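PDB 6RA3: putative dioxygenase (1H-3-hydroxy-4-oxoquinaldine 2,4-dioxygenase) from Mycobacteroides abscessus subsp. abscessus, which cleaves the ring of the Pseudomonas quinolone signal (PQS) with dioxygen, giving N-octanoylanthranilate and carbon monoxide, on an alpha/beta-hydrolase fold. Local coordinates for residues 101-106 with 199-204; 115-120 with 206-211; 52-57 with 76-81; 66-71 with 183-188. All coordinates share one frame; numbering follows the deposited sequence.

Contact 1: 101-106 with 199-204; sequences AALEIA and RRMEAL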
# COMPACT_ATOMS: atom_id res chain seq x y z
N ALA A 101 -17.41 -20.83 -0.80
CA ALA A 101 -16.61 -20.75 -2.02
C ALA A 101 -15.50 -21.78 -2.02
O ALA A 101 -15.21 -22.40 -3.05
CB ALA A 101 -16.04 -19.34 -2.17
N ALA A 102 -14.87 -21.97 -0.86
CA ALA A 102 -13.82 -23.00 -0.74
C ALA A 102 -14.34 -24.38 -1.16
O ALA A 102 -13.64 -25.12 -1.87
CB ALA A 102 -13.30 -23.04 0.70
N LEU A 103 -15.57 -24.73 -0.76
CA LEU A 103 -16.11 -26.03 -1.15
C LEU A 103 -16.48 -26.06 -2.63
O LEU A 103 -16.29 -27.07 -3.31
CB LEU A 103 -17.31 -26.37 -0.26
CG LEU A 103 -16.89 -26.42 1.21
CD1 LEU A 103 -18.07 -26.44 2.15
CD2 LEU A 103 -16.04 -27.67 1.44
N GLU A 104 -16.98 -24.94 -3.16
CA GLU A 104 -17.22 -24.87 -4.59
C GLU A 104 -15.92 -25.04 -5.34
O GLU A 104 -15.88 -25.76 -6.34
CB GLU A 104 -17.91 -23.53 -4.95
CG GLU A 104 -18.19 -23.35 -6.44
CD GLU A 104 -19.12 -24.43 -7.01
OE1 GLU A 104 -19.92 -24.99 -6.24
OE2 GLU A 104 -19.05 -24.70 -8.24
N ILE A 105 -14.85 -24.39 -4.87
CA ILE A 105 -13.55 -24.55 -5.53
C ILE A 105 -13.08 -26.00 -5.45
O ILE A 105 -12.57 -26.56 -6.43
CB ILE A 105 -12.50 -23.60 -4.91
CG1 ILE A 105 -12.86 -22.12 -5.16
CG2 ILE A 105 -11.09 -23.92 -5.47
CD1 ILE A 105 -12.16 -21.12 -4.20
N ALA A 106 -13.23 -26.63 -4.28
CA ALA A 106 -12.83 -28.03 -4.16
C ALA A 106 -13.60 -28.90 -5.14
O ALA A 106 -13.03 -29.81 -5.75
CB ALA A 106 -13.04 -28.53 -2.74
N ARG A 199 -24.49 -30.85 4.11
CA ARG A 199 -25.16 -31.40 2.94
C ARG A 199 -24.44 -30.98 1.67
O ARG A 199 -24.30 -31.79 0.73
CB ARG A 199 -26.64 -30.98 2.93
CG ARG A 199 -27.48 -31.75 3.96
CD ARG A 199 -28.93 -31.27 4.02
NE ARG A 199 -29.67 -31.55 2.79
CZ ARG A 199 -30.11 -32.75 2.41
NH1 ARG A 199 -29.86 -33.82 3.16
NH2 ARG A 199 -30.78 -32.89 1.27
N ARG A 200 -23.96 -29.74 1.61
CA ARG A 200 -23.13 -29.35 0.47
C ARG A 200 -21.92 -30.28 0.36
O ARG A 200 -21.60 -30.76 -0.74
CB ARG A 200 -22.71 -27.88 0.58
CG ARG A 200 -22.31 -27.25 -0.78
CD ARG A 200 -20.89 -27.64 -1.25
NE ARG A 200 -20.65 -27.25 -2.65
CZ ARG A 200 -20.72 -28.07 -3.69
NH1 ARG A 200 -21.01 -29.36 -3.52
NH2 ARG A 200 -20.51 -27.61 -4.92
N MET A 201 -21.27 -30.59 1.48
CA MET A 201 -20.08 -31.46 1.46
C MET A 201 -20.41 -32.87 0.96
O MET A 201 -19.63 -33.47 0.21
CB MET A 201 -19.46 -31.55 2.84
CG MET A 201 -18.87 -30.24 3.32
SD MET A 201 -17.94 -30.43 4.81
CE MET A 201 -18.76 -29.51 6.09
N GLU A 202 -21.55 -33.44 1.40
CA GLU A 202 -21.93 -34.78 0.96
C GLU A 202 -22.26 -34.81 -0.52
O GLU A 202 -22.20 -35.89 -1.14
CB GLU A 202 -23.12 -35.30 1.78
CG GLU A 202 -22.89 -35.32 3.30
CD GLU A 202 -24.07 -35.93 4.06
OE1 GLU A 202 -24.23 -37.17 4.02
OE2 GLU A 202 -24.84 -35.18 4.72
N ALA A 203 -22.58 -33.67 -1.12
CA ALA A 203 -22.81 -33.61 -2.55
C ALA A 203 -21.52 -33.53 -3.37
O ALA A 203 -21.60 -33.50 -4.61
CB ALA A 203 -23.70 -32.41 -2.87
N LEU A 204 -20.35 -33.52 -2.73
CA LEU A 204 -19.09 -33.42 -3.48
C LEU A 204 -18.83 -34.70 -4.25
O LEU A 204 -18.87 -35.79 -3.68
CB LEU A 204 -17.93 -33.14 -2.52
CG LEU A 204 -17.86 -31.73 -1.93
CD1 LEU A 204 -16.94 -31.69 -0.73
CD2 LEU A 204 -17.44 -30.72 -3.01
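Arg200 meets both Leu103 and Glu104, and its side chain serves the two in different ways. The bend at chi2 (-78°) sets CD of Arg200 beside CB of Leu103, at 3.9 Å. The guanidinium presents its edge to Glu104: NH2 of Arg200 donates to OE1 of Glu104 over 3.0 Å, with 153° at the hydrogen. That oxygen lies in the guanidinium plane, but the donor sits 35° out of the carboxylate plane, on the syn side. Leu103 O stands over one face of the guanidinium, without close contact. Met201, one residue on, turns to a different part of Leu103, its CG standing 4.1 Å from Leu103 CD1 as the two side chains cross. Past the end of helix 197-202, Leu204 closes the contact with CD2 placed 3.8 Å from the backbone O of Leu103. Leu103 is thus touched by all three residues. Beyond the two segments, OE2 of Glu104 pairs with Arg108, while Arg200 NH2 has a second carboxylate in Asp107 and its guanidinium makes a cation-pi contact with Trp194. The chemistry is therefore divided, apolar along the Leu103 side chain and ionic at Glu104. With two acids near one largely buried guanidinium, Arg200 would be expected to keep its charge, and the ion pairs join helix 99-109 to helix 197-202.

Contact 2: 115-120 with 206-211; sequences PAVMIL and EPCAIR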
# COMPACT_ATOMS: atom_id res chain seq x y z
N PRO A 115 -6.35 -31.11 -2.49
CA PRO A 115 -6.42 -32.30 -1.62
C PRO A 115 -6.97 -32.03 -0.24
O PRO A 115 -7.24 -32.99 0.49
CB PRO A 115 -4.95 -32.71 -1.52
CG PRO A 115 -4.25 -31.38 -1.52
CD PRO A 115 -4.99 -30.56 -2.55
N ALA A 116 -7.14 -30.78 0.15
CA ALA A 116 -7.68 -30.53 1.48
C ALA A 116 -8.24 -29.11 1.53
O ALA A 116 -7.90 -28.25 0.71
CB ALA A 116 -6.62 -30.74 2.56
N VAL A 117 -9.09 -28.89 2.53
CA VAL A 117 -9.78 -27.63 2.78
C VAL A 117 -9.96 -27.48 4.27
O VAL A 117 -10.53 -28.36 4.92
CB VAL A 117 -11.17 -27.55 2.11
CG1 VAL A 117 -11.93 -26.29 2.58
CG2 VAL A 117 -11.07 -27.60 0.61
N MET A 118 -9.55 -26.35 4.82
CA MET A 118 -9.86 -25.98 6.20
C MET A 118 -10.90 -24.87 6.21
O MET A 118 -10.78 -23.88 5.47
CB MET A 118 -8.61 -25.52 6.95
CG MET A 118 -8.88 -25.03 8.35
SD MET A 118 -7.46 -25.05 9.48
CE MET A 118 -7.31 -26.80 9.62
N ILE A 119 -11.91 -25.01 7.08
CA ILE A 119 -12.97 -24.03 7.25
C ILE A 119 -12.99 -23.60 8.71
O ILE A 119 -12.84 -24.43 9.61
CB ILE A 119 -14.33 -24.57 6.79
CG1 ILE A 119 -14.26 -24.96 5.31
CG2 ILE A 119 -15.43 -23.55 7.04
CD1 ILE A 119 -15.51 -25.62 4.74
N LEU A 120 -13.12 -22.30 8.93
CA LEU A 120 -13.11 -21.67 10.25
C LEU A 120 -14.52 -21.15 10.54
O LEU A 120 -15.00 -20.25 9.85
CB LEU A 120 -12.09 -20.54 10.31
CG LEU A 120 -10.59 -20.79 10.51
CD1 LEU A 120 -10.11 -22.06 9.84
CD2 LEU A 120 -9.84 -19.58 9.99
N GLU A 206 -15.91 -36.11 -5.59
CA GLU A 206 -14.87 -36.87 -4.90
C GLU A 206 -14.37 -36.03 -3.73
O GLU A 206 -13.48 -35.17 -3.90
CB GLU A 206 -13.73 -37.25 -5.85
CG GLU A 206 -13.20 -36.14 -6.77
CD GLU A 206 -11.76 -36.41 -7.24
OE1 GLU A 206 -11.28 -37.57 -7.15
OE2 GLU A 206 -11.10 -35.45 -7.69
N PRO A 207 -14.91 -36.22 -2.53
CA PRO A 207 -14.54 -35.35 -1.39
C PRO A 207 -13.05 -35.42 -1.09
O PRO A 207 -12.50 -36.50 -0.82
CB PRO A 207 -15.36 -35.91 -0.22
CG PRO A 207 -16.40 -36.74 -0.82
CD PRO A 207 -15.92 -37.22 -2.15
N CYS A 208 -12.40 -34.27 -1.12
CA CYS A 208 -11.07 -34.13 -0.53
C CYS A 208 -11.18 -34.15 1.00
O CYS A 208 -12.28 -34.18 1.57
CB CYS A 208 -10.42 -32.83 -1.02
SG CYS A 208 -11.23 -31.36 -0.36
N ALA A 209 -10.04 -34.12 1.67
CA ALA A 209 -10.02 -34.02 3.13
C ALA A 209 -10.51 -32.65 3.57
O ALA A 209 -9.99 -31.62 3.12
CB ALA A 209 -8.62 -34.28 3.67
N ILE A 210 -11.49 -32.63 4.45
CA ILE A 210 -12.06 -31.37 4.91
C ILE A 210 -11.97 -31.33 6.43
O ILE A 210 -12.24 -32.33 7.10
CB ILE A 210 -13.52 -31.22 4.44
CG1 ILE A 210 -13.56 -31.16 2.91
CG2 ILE A 210 -14.14 -30.01 5.07
CD1 ILE A 210 -14.93 -31.38 2.30
N ARG A 211 -11.59 -30.17 6.96
CA ARG A 211 -11.51 -29.98 8.40
C ARG A 211 -12.21 -28.68 8.76
O ARG A 211 -11.87 -27.62 8.23
CB ARG A 211 -10.06 -29.95 8.92
CG ARG A 211 -9.99 -29.73 10.46
CD ARG A 211 -8.65 -30.14 11.13
NE ARG A 211 -8.07 -31.37 10.58
CZ ARG A 211 -6.85 -31.83 10.85
NH1 ARG A 211 -6.04 -31.17 11.69
NH2 ARG A 211 -6.43 -32.96 10.29
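Ala116 and Ala209, Val117 and Ile210, and Met118 and Arg211 form the bridged pairs of two parallel neighbours in the central sheet of the alpha/beta-hydrolase fold; the strand axes are 4.7 Å apart and 12° from parallel. Four backbone hydrogen bonds make up the first shell. Val117 is bonded through both its backbone N and its O, the N donating to O of Ala209 (2.9 Å) and the O accepting from N of Arg211 (2.9 Å); Ile119 N to Arg211 O continues the series. The first bond is less regular, for N of Ala209 reaches O of Pro115 over 3.2 Å from 43° above the carbonyl plane. On one face, CE of Met118 packs 3.9 Å from CD of Arg211. The bend of Arg211 at chi3 (-39°) turns NE off the line of the chain, and NE bonds OG of Ser237; NH1 makes salt bridges to Glu259 and Asp262 of helix 253-266. The other face bears Val117, Ile119 and Ile210, on which helix 99-109 rests through Ala102, Leu103 and Ala106. Strand 90-95 continues the sheet beyond Met118, bonding to it from Pro92 and Ala94. At the start of the pair, Cys208 directs its sulphur at the first segment, SG touching CG2 of Val117 at 3.9 Å.

Contact 3: 52-57 with 76-81; sequences VRVCWR and ADTIGL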
# COMPACT_ATOMS: atom_id res chain seq x y z
N VAL A 52 -0.71 -17.86 -0.50
CA VAL A 52 -1.36 -16.85 -1.34
C VAL A 52 -2.61 -16.41 -0.59
O VAL A 52 -3.53 -17.22 -0.38
CB VAL A 52 -1.72 -17.40 -2.73
CG1 VAL A 52 -2.58 -16.40 -3.53
CG2 VAL A 52 -0.50 -17.78 -3.52
N ARG A 53 -2.63 -15.16 -0.14
CA ARG A 53 -3.81 -14.61 0.51
C ARG A 53 -4.66 -13.90 -0.54
O ARG A 53 -4.14 -13.09 -1.31
CB ARG A 53 -3.44 -13.66 1.64
CG ARG A 53 -2.61 -14.27 2.74
CD ARG A 53 -2.52 -13.34 3.92
NE ARG A 53 -1.70 -12.19 3.57
CZ ARG A 53 -1.58 -11.09 4.30
NH1 ARG A 53 -2.24 -10.95 5.44
NH2 ARG A 53 -0.78 -10.12 3.88
N VAL A 54 -5.95 -14.22 -0.59
CA VAL A 54 -6.81 -13.80 -1.69
C VAL A 54 -7.95 -12.95 -1.14
O VAL A 54 -8.58 -13.29 -0.14
CB VAL A 54 -7.38 -14.99 -2.47
CG1 VAL A 54 -8.37 -14.52 -3.52
CG2 VAL A 54 -6.28 -15.77 -3.13
N CYS A 55 -8.22 -11.85 -1.83
CA CYS A 55 -9.35 -10.97 -1.54
C CYS A 55 -10.47 -11.29 -2.52
O CYS A 55 -10.22 -11.64 -3.67
CB CYS A 55 -8.95 -9.50 -1.68
SG CYS A 55 -7.84 -8.83 -0.45
N TRP A 56 -11.72 -11.20 -2.05
CA TRP A 56 -12.86 -11.28 -2.95
C TRP A 56 -12.93 -10.03 -3.84
O TRP A 56 -12.41 -8.96 -3.50
CB TRP A 56 -14.17 -11.39 -2.16
CG TRP A 56 -14.17 -12.46 -1.13
CD1 TRP A 56 -14.37 -12.32 0.21
CD2 TRP A 56 -13.96 -13.86 -1.36
NE1 TRP A 56 -14.30 -13.54 0.83
CE2 TRP A 56 -14.04 -14.50 -0.12
CE3 TRP A 56 -13.71 -14.63 -2.51
CZ2 TRP A 56 -13.88 -15.88 0.02
CZ3 TRP A 56 -13.54 -16.00 -2.36
CH2 TRP A 56 -13.65 -16.61 -1.11
N ARG A 57 -13.55 -10.19 -5.00
CA ARG A 57 -13.89 -9.05 -5.84
C ARG A 57 -14.65 -8.02 -5.01
O ARG A 57 -15.38 -8.35 -4.08
CB ARG A 57 -14.69 -9.50 -7.08
CG ARG A 57 -16.16 -9.88 -6.86
CD ARG A 57 -16.87 -10.10 -8.18
NE ARG A 57 -16.25 -11.09 -9.06
CZ ARG A 57 -16.72 -11.39 -10.26
NH1 ARG A 57 -17.79 -10.77 -10.74
NH2 ARG A 57 -16.12 -12.31 -11.00
N ALA A 76 -14.81 -18.79 -9.13
CA ALA A 76 -14.25 -18.62 -10.46
C ALA A 76 -13.07 -17.65 -10.41
O ALA A 76 -12.11 -17.83 -11.16
CB ALA A 76 -15.31 -18.11 -11.44
N ASP A 77 -13.15 -16.62 -9.55
CA ASP A 77 -12.08 -15.61 -9.45
C ASP A 77 -10.84 -16.20 -8.78
O ASP A 77 -9.71 -15.95 -9.23
CB ASP A 77 -12.51 -14.39 -8.62
CG ASP A 77 -13.65 -13.58 -9.22
OD1 ASP A 77 -14.21 -12.77 -8.45
OD2 ASP A 77 -13.96 -13.73 -10.42
N THR A 78 -11.04 -16.90 -7.66
CA THR A 78 -9.92 -17.46 -6.91
C THR A 78 -9.20 -18.49 -7.74
O THR A 78 -7.96 -18.50 -7.78
CB THR A 78 -10.44 -18.06 -5.61
OG1 THR A 78 -11.01 -17.04 -4.79
CG2 THR A 78 -9.30 -18.77 -4.82
N ILE A 79 -9.95 -19.34 -8.45
CA ILE A 79 -9.34 -20.33 -9.33
C ILE A 79 -8.61 -19.65 -10.47
O ILE A 79 -7.53 -20.09 -10.89
CB ILE A 79 -10.41 -21.31 -9.85
CG1 ILE A 79 -10.98 -22.14 -8.70
CG2 ILE A 79 -9.81 -22.20 -10.95
CD1 ILE A 79 -12.15 -23.03 -9.09
N GLY A 80 -9.20 -18.60 -11.04
CA GLY A 80 -8.54 -17.94 -12.16
C GLY A 80 -7.24 -17.29 -11.73
O GLY A 80 -6.26 -17.29 -12.48
N LEU A 81 -7.21 -16.75 -10.51
CA LEU A 81 -5.99 -16.16 -9.97
C LEU A 81 -4.91 -17.22 -9.78
O LEU A 81 -3.75 -17.01 -10.12
CB LEU A 81 -6.29 -15.48 -8.63
CG LEU A 81 -5.12 -14.69 -8.04
CD1 LEU A 81 -4.98 -13.36 -8.78
CD2 LEU A 81 -5.32 -14.48 -6.58
O HOH W 1 -11.38 -13.93 -5.35
O HOH W 2 -13.92 -13.00 -6.04
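Arg57 and Asp77 approach at about a right angle as side chains, yet their flat ends are nearly coplanar, with planes 9° apart. The result is a side-on, two-pronged salt bridge just past strand 51-54: NE of Arg57 donates to OD1 of Asp77 at 2.7 Å, and NH2 of Arg57 to OD2 of Asp77 at 2.6 Å. Each oxygen uses its syn lone pair, and N-H...O angles of 163° and 166° make both bonds fairly straight. OD2 also accepts from Asn8. CG1 of Val54 is anti to the backbone N and CG2 anti to the carbonyl carbon, which spreads the branches toward Thr78 and Leu81. CG2 meets CD2 of Leu81 tip to tip at 3.8 Å; CG1 lies 3.9 Å from OG1 of Thr78. That hydroxyl approaches CZ3 of Trp56 obliquely at 3.7 Å. It bonds to O of Met74, as NE1 of Trp56 does to O of Ser29. A water donates to Thr78 OG1 at 3.2 Å and to O of Cys55. This is helix-on-sheet packing of the alpha/beta-hydrolase fold, helix 71-84 lying against strand 51-54, with strand 24-28 meeting Val54 and Thr78, strand 10-17 touching Asp77, and helix 99-109 beside Thr78.

Contact 4: 66-71 with 183-188; sequences VGDFGI and AGRVID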
# COMPACT_ATOMS: atom_id res chain seq x y z
N VAL A 66 -19.18 -3.03 -7.23
CA VAL A 66 -19.01 -3.92 -8.36
C VAL A 66 -20.37 -4.49 -8.75
O VAL A 66 -21.35 -4.36 -8.03
CB VAL A 66 -18.00 -5.05 -8.06
CG1 VAL A 66 -16.61 -4.46 -7.80
CG2 VAL A 66 -18.49 -5.87 -6.87
N GLY A 67 -20.42 -5.11 -9.92
CA GLY A 67 -21.59 -5.87 -10.31
C GLY A 67 -21.87 -6.99 -9.32
O GLY A 67 -20.97 -7.53 -8.67
N ASP A 68 -23.15 -7.34 -9.23
CA ASP A 68 -23.61 -8.32 -8.26
C ASP A 68 -22.94 -9.67 -8.51
O ASP A 68 -22.68 -10.07 -9.64
CB ASP A 68 -25.13 -8.46 -8.35
CG ASP A 68 -25.75 -8.97 -7.07
OD1 ASP A 68 -25.14 -8.79 -5.99
OD2 ASP A 68 -26.84 -9.56 -7.15
N PHE A 69 -22.69 -10.38 -7.42
CA PHE A 69 -21.93 -11.62 -7.51
C PHE A 69 -22.22 -12.43 -6.26
O PHE A 69 -22.69 -11.91 -5.25
CB PHE A 69 -20.41 -11.33 -7.63
CG PHE A 69 -19.77 -10.80 -6.35
CD1 PHE A 69 -19.69 -9.43 -6.10
CD2 PHE A 69 -19.23 -11.69 -5.41
CE1 PHE A 69 -19.11 -8.95 -4.92
CE2 PHE A 69 -18.65 -11.22 -4.24
CZ PHE A 69 -18.58 -9.85 -3.99
N GLY A 70 -21.89 -13.71 -6.32
CA GLY A 70 -21.93 -14.57 -5.15
C GLY A 70 -20.89 -15.67 -5.24
O GLY A 70 -19.77 -15.45 -5.74
N ILE A 71 -21.26 -16.87 -4.79
CA ILE A 71 -20.26 -17.91 -4.54
C ILE A 71 -19.64 -18.42 -5.84
O ILE A 71 -18.43 -18.66 -5.91
CB ILE A 71 -20.88 -19.04 -3.68
CG1 ILE A 71 -21.20 -18.47 -2.30
CG2 ILE A 71 -19.93 -20.19 -3.50
CD1 ILE A 71 -22.24 -19.25 -1.53
N ALA A 183 -23.92 -9.80 1.08
CA ALA A 183 -23.59 -10.91 1.97
C ALA A 183 -24.87 -11.58 2.46
O ALA A 183 -24.99 -12.81 2.42
CB ALA A 183 -22.77 -10.40 3.16
N GLY A 184 -25.83 -10.78 2.92
CA GLY A 184 -27.12 -11.29 3.36
C GLY A 184 -27.73 -12.19 2.33
O GLY A 184 -28.07 -13.34 2.64
N ARG A 185 -27.89 -11.68 1.11
CA ARG A 185 -28.44 -12.45 0.00
C ARG A 185 -27.71 -13.76 -0.21
O ARG A 185 -28.33 -14.82 -0.37
CB ARG A 185 -28.34 -11.64 -1.30
CG ARG A 185 -29.60 -11.17 -1.87
CD ARG A 185 -29.50 -9.72 -2.21
NE ARG A 185 -28.36 -9.38 -3.08
CZ ARG A 185 -27.80 -8.17 -3.08
NH1 ARG A 185 -28.25 -7.24 -2.25
NH2 ARG A 185 -26.77 -7.90 -3.87
N VAL A 186 -26.38 -13.68 -0.34
CA VAL A 186 -25.60 -14.83 -0.80
C VAL A 186 -25.62 -15.92 0.27
O VAL A 186 -25.83 -17.10 -0.04
CB VAL A 186 -24.17 -14.40 -1.17
CG1 VAL A 186 -23.30 -15.62 -1.42
CG2 VAL A 186 -24.18 -13.53 -2.43
N ILE A 187 -25.40 -15.54 1.53
CA ILE A 187 -25.47 -16.49 2.63
C ILE A 187 -26.89 -17.06 2.75
O ILE A 187 -27.10 -18.28 2.73
CB ILE A 187 -25.03 -15.82 3.94
CG1 ILE A 187 -23.58 -15.29 3.82
CG2 ILE A 187 -25.12 -16.79 5.09
CD1 ILE A 187 -23.13 -14.45 5.01
N ASP A 188 -27.89 -16.18 2.85
CA ASP A 188 -29.28 -16.65 2.93
C ASP A 188 -29.56 -17.66 1.83
O ASP A 188 -30.10 -18.74 2.08
CB ASP A 188 -30.23 -15.46 2.87
CG ASP A 188 -31.68 -15.83 3.16
OD1 ASP A 188 -31.94 -16.60 4.10
OD2 ASP A 188 -32.56 -15.28 2.47
O HOH W 3 -27.61 -11.08 -5.24
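Asp68 and Arg185 reach toward each other tip to tip at the more exposed end of this contact. NH2 of Arg185 donates to OD1 of Asp68 at 2.8 Å, and the oxygen lies in the guanidinium plane; the carboxylate, however, is met from 40° above its own plane, and the N-H...O angle of 140° marks a bent bond. One direct bond is made, and with the planes 61° apart the groups do not form a side-on pair. A water supplies the second link: it donates to OD2 of Asp68 at 2.6 Å and accepts from NE of Arg185 at 2.8 Å. Both carboxylate oxygens and two of the three guanidinium nitrogens are thereby engaged. OD1 has a further partner in NE of Arg182, which would be expected to favour the ionised acid, while the amide of Gly70, at the N-cap of helix 71-84, is satisfied by the carboxylate of Glu73. Inward from the charges the contact becomes apolar and centres on Val186. Its CG2, anti to the carbonyl carbon, fits against the backbone, 3.6 Å from O of Phe69 and 3.7 Å from CA of Gly70. Its CG1, anti to the backbone N, meets CG1 of Ile71 at 3.6 Å. The contact borders the substrate site: the side chain of Ile71 lies about 7 Å from that of the substrate-binding His97, which Ile187 touches. Ile71, leading into helix 71-84, also touches Ala190 of helix 177-194, while Ile187 of that helix packs on Phe131 and Leu135 of helix 129-137.

Contacts 2 and 3 reach the same eight-stranded sheet, their centres about 18 Å apart and without touching. Contact 1 touches both: its centre is about 9 Å from that of contact 2, with Leu103 and Leu204 packing on Ile119 and Ile210; the centres of contacts 1 and 3 are about 17 Å apart, but Ala101 and Ile105 touch Trp56, Thr78 and Ile79. Contacts 3 and 4 share helix 71-84 and touch through Arg57 and Phe69. Along the chain contact 3 closes before contacts 1 and 2 open; contact 4 alternates with all three others, and contacts 1 and 2 with each other. The helical region 129-194, which probably corresponds to the cap, is tied back by contact 4 near His97, a substrate-binding residue.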